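Local coordinates for aminotransferase (Streptomyces pactum, PDB 4ZM4), which belongs to the class-III aminotransferases, pyridoxal-phosphate-dependent enzymes of the aspartate aminotransferase fold, and probably works as a dimer with its cofactor pocket at the subunit interface, at residues Y67-F72 / L277-G282. The protein carries 1 engineered substitution. Numbering follows the deposited sequence.
Sequences YGPHLF and LSRVMG. Engineered in segment 277-282: Arg279 (natural residue Lys). With P3B ((3E,4R,5R)-4,5-dihydroxy-3-{[(Z)-{3-hydroxy-2-methyl-5-[(phosphonooxy)methyl]pyridin-4(1H)-ylidene}methyl]imino}cyclohex-1-ene-1-carboxylic acid), chain H.
Pro69 and Arg279 bring two irregular loops within 4.0 Å, measured between their CA atoms, and the close packing spreads from there through backbone and short side chains. Pro69 lays its CB 3.3 Å from Arg279 O. Just beyond, Val280 CA approaches Pro69 O at 3.5 Å in an almost straight CA-H...O contact. Val280 CG2, set anti to its own carbonyl carbon, reaches to 3.3 Å from Gly68 O, an oxygen that also accepts a hydrogen bond from Arg258. At Gly68 the backbone turns so that a CB would collide with the carbonyl oxygen of the residue before.

Toward the ligand the two segments draw apart, and P3B fills in against both. Arg279, engineered in place of the natural lysine, bends at its second torsion, and its NH1 gives Tyr67 O the one hydrogen bond between the segments, 3.1 Å long. The donor lies nearly along the C=O axis, yet the N-H is poorly aimed (137°) and the oxygen sits 30° out of the guanidinium plane. The edge of that guanidinium, with the phosphate phosphorus near its plane, faces P3B, while the Tyr67 ring presents one face to the ligand's cyclohexene, Tyr67 CD1 coming 3.2 Å from P3B OAF. Both residues thus line the ligand pocket, and Val310 of the second subunit packs on both. At the far end Leu71 and Val280 cross obliquely and touch lightly, Leu71 CD2 to Val280 CG1 at 3.9 Å; all six touching residues are buried, so the looser side faces ligand and protein and not bulk solvent.

The loop between strand 59-62 and helix 77-89 here meets the one linking strands 274-277 and 288-292 of the seven-stranded sheet; helix 334-355 packs against Leu71, and helix 315-329 against Val280.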
loop_
_atom_site.group_PDB
_atom_site.type_symbol
_atom_site.label_atom_id
_atom_site.label_comp_id
_atom_site.label_asym_id
_atom_site.label_seq_id
_atom_site.Cartn_x
_atom_site.Cartn_y
_atom_site.Cartn_z
ATOM N N TYR B 67 15.018 -2.936 -5.360
ATOM C CA TYR B 67 14.912 -1.565 -4.873
ATOM C C TYR B 67 14.985 -1.361 -3.330
ATOM O O TYR B 67 14.389 -0.411 -2.805
ATOM C CB TYR B 67 13.675 -0.887 -5.493
ATOM C CG TYR B 67 13.670 -0.848 -7.004
ATOM C CD1 TYR B 67 14.283 0.180 -7.706
ATOM C CD2 TYR B 67 13.028 -1.820 -7.732
ATOM C CE1 TYR B 67 14.239 0.240 -9.097
ATOM C CE2 TYR B 67 12.972 -1.762 -9.121
ATOM C CZ TYR B 67 13.584 -0.742 -9.806
ATOM O OH TYR B 67 13.550 -0.718 -11.196
ATOM N N GLY B 68 15.765 -2.187 -2.628
ATOM C CA GLY B 68 16.159 -1.888 -1.237
ATOM C C GLY B 68 15.841 -2.842 -0.082
ATOM O O GLY B 68 16.500 -2.771 0.951
ATOM N N PRO B 69 14.823 -3.700 -0.214
ATOM C CA PRO B 69 14.414 -4.532 0.947
ATOM C C PRO B 69 15.352 -5.672 1.335
ATOM O O PRO B 69 15.339 -6.081 2.488
ATOM C CB PRO B 69 13.070 -5.149 0.522
ATOM C CG PRO B 69 12.715 -4.534 -0.773
ATOM C CD PRO B 69 13.958 -3.928 -1.377
ATOM N N HIS B 70 16.182 -6.135 0.404
ATOM C CA HIS B 70 16.874 -7.407 0.547
ATOM C C HIS B 70 18.295 -7.234 1.005
ATOM O O HIS B 70 19.246 -7.318 0.232
ATOM C CB HIS B 70 16.777 -8.164 -0.773
ATOM C CG HIS B 70 15.363 -8.399 -1.200
ATOM N ND1 HIS B 70 14.775 -7.727 -2.263
ATOM C CD2 HIS B 70 14.402 -9.184 -0.674
ATOM C CE1 HIS B 70 13.512 -8.093 -2.367
ATOM N NE2 HIS B 70 13.261 -8.981 -1.426
ATOM N N LEU B 71 18.439 -7.037 2.294
ATOM C CA LEU B 71 19.732 -6.860 2.923
ATOM C C LEU B 71 20.551 -8.158 2.898
ATOM O O LEU B 71 21.797 -8.132 2.834
ATOM C CB LEU B 71 19.517 -6.394 4.342
ATOM C CG LEU B 71 20.636 -5.644 5.015
ATOM C CD1 LEU B 71 20.876 -4.313 4.345
ATOM C CD2 LEU B 71 20.296 -5.426 6.489
ATOM N N PHE B 72 19.854 -9.280 2.939
ATOM C CA PHE B 72 20.472 -10.601 2.943
ATOM C C PHE B 72 20.260 -11.362 1.630
ATOM O O PHE B 72 20.492 -12.561 1.560
ATOM C CB PHE B 72 19.884 -11.430 4.098
ATOM C CG PHE B 72 20.020 -10.777 5.448
ATOM C CD1 PHE B 72 21.275 -10.678 6.065
ATOM C CD2 PHE B 72 18.907 -10.254 6.111
ATOM C CE1 PHE B 72 21.407 -10.081 7.307
ATOM C CE2 PHE B 72 19.047 -9.655 7.359
ATOM C CZ PHE B 72 20.291 -9.567 7.959
ATOM N N LEU B 277 9.504 4.370 7.711
ATOM C CA LEU B 277 10.268 3.129 7.470
ATOM C C LEU B 277 9.540 2.191 6.543
ATOM O O LEU B 277 8.293 2.200 6.498
ATOM C CB LEU B 277 10.505 2.419 8.791
ATOM C CG LEU B 277 11.212 3.205 9.898
ATOM C CD1 LEU B 277 11.054 2.462 11.227
ATOM C CD2 LEU B 277 12.662 3.432 9.583
ATOM N N SER B 278 10.299 1.374 5.811
ATOM C CA SER B 278 9.758 0.305 4.955
ATOM C C SER B 278 10.930 -0.593 4.498
ATOM O O SER B 278 11.950 -0.653 5.159
ATOM C CB SER B 278 9.008 0.888 3.763
ATOM O OG SER B 278 8.342 -0.095 3.003
ATOM N N ARG B 279 10.786 -1.306 3.399
ATOM C CA ARG B 279 11.918 -1.945 2.687
ATOM C C ARG B 279 12.644 -3.001 3.493
ATOM O O ARG B 279 12.185 -4.128 3.539
ATOM C CB ARG B 279 12.908 -0.914 2.156
ATOM C CG ARG B 279 12.283 0.112 1.263
ATOM C CD ARG B 279 11.999 -0.375 -0.136
ATOM N NE ARG B 279 10.964 0.493 -0.674
ATOM C CZ ARG B 279 11.121 1.466 -1.569
ATOM N NH1 ARG B 279 12.298 1.760 -2.132
ATOM N NH2 ARG B 279 10.039 2.153 -1.910
ATOM N N VAL B 280 13.780 -2.656 4.101
ATOM C CA VAL B 280 14.576 -3.631 4.837
ATOM C C VAL B 280 13.725 -4.156 5.998
ATOM O O VAL B 280 13.806 -5.338 6.366
ATOM C CB VAL B 280 15.909 -3.039 5.364
ATOM C CG1 VAL B 280 16.614 -4.023 6.283
ATOM C CG2 VAL B 280 16.815 -2.669 4.208
ATOM N N MET B 281 12.892 -3.283 6.553
ATOM C CA MET B 281 12.074 -3.621 7.728
ATOM C C MET B 281 11.283 -4.898 7.533
ATOM O O MET B 281 11.251 -5.714 8.409
ATOM C CB MET B 281 11.112 -2.461 8.055
ATOM C CG MET B 281 10.443 -2.568 9.421
ATOM S SD MET B 281 9.437 -1.111 9.722
ATOM C CE MET B 281 8.015 -1.481 8.668
ATOM N N GLY B 282 10.639 -5.049 6.383
ATOM C CA GLY B 282 9.827 -6.205 6.093
ATOM C C GLY B 282 10.441 -7.220 5.149
ATOM O O GLY B 282 9.757 -8.147 4.737
HETATM O OAH P3B H . 5.249 3.672 -2.239
HETATM P PBA P3B H . 6.561 2.827 -1.960
HETATM O OAI P3B H . 7.050 2.473 -3.332
HETATM O OAC P3B H . 6.317 1.567 -1.145
HETATM O OAQ P3B H . 7.545 3.968 -1.235
HETATM C CAM P3B H . 7.597 5.363 -1.677
HETATM C CAV P3B H . 8.837 5.841 -1.331
HETATM C CAL P3B H . 8.910 6.656 -0.210
HETATM N NAP P3B H . 10.158 7.115 0.190
HETATM C CAU P3B H . 11.300 6.763 -0.492
HETATM C CAA P3B H . 12.525 7.245 -0.113
HETATM C CAW P3B H . 11.224 6.016 -1.583
HETATM O OAE P3B H . 12.383 5.710 -2.209
HETATM C CAX P3B H . 10.017 5.487 -2.042
HETATM C CAJ P3B H . 9.972 4.683 -3.235
HETATM N NAO P3B H . 11.071 4.535 -4.050
HETATM C CAT P3B H . 11.013 3.871 -5.248
HETATM C CAK P3B H . 9.828 3.417 -5.891
HETATM C CAS P3B H . 9.797 2.817 -7.145
HETATM C CAR P3B H . 8.606 2.330 -7.715
HETATM O OAD P3B H . 8.591 1.701 -8.785
HETATM O OAB P3B H . 7.520 2.560 -7.242
HETATM C CAN P3B H . 10.923 2.415 -7.750
HETATM C CAY P3B H . 12.280 2.721 -7.096
HETATM O OAF P3B H . 13.090 3.097 -8.227
HETATM C CAZ P3B H . 12.271 3.803 -5.941
HETATM O OAG P3B H . 13.425 3.799 -5.022
#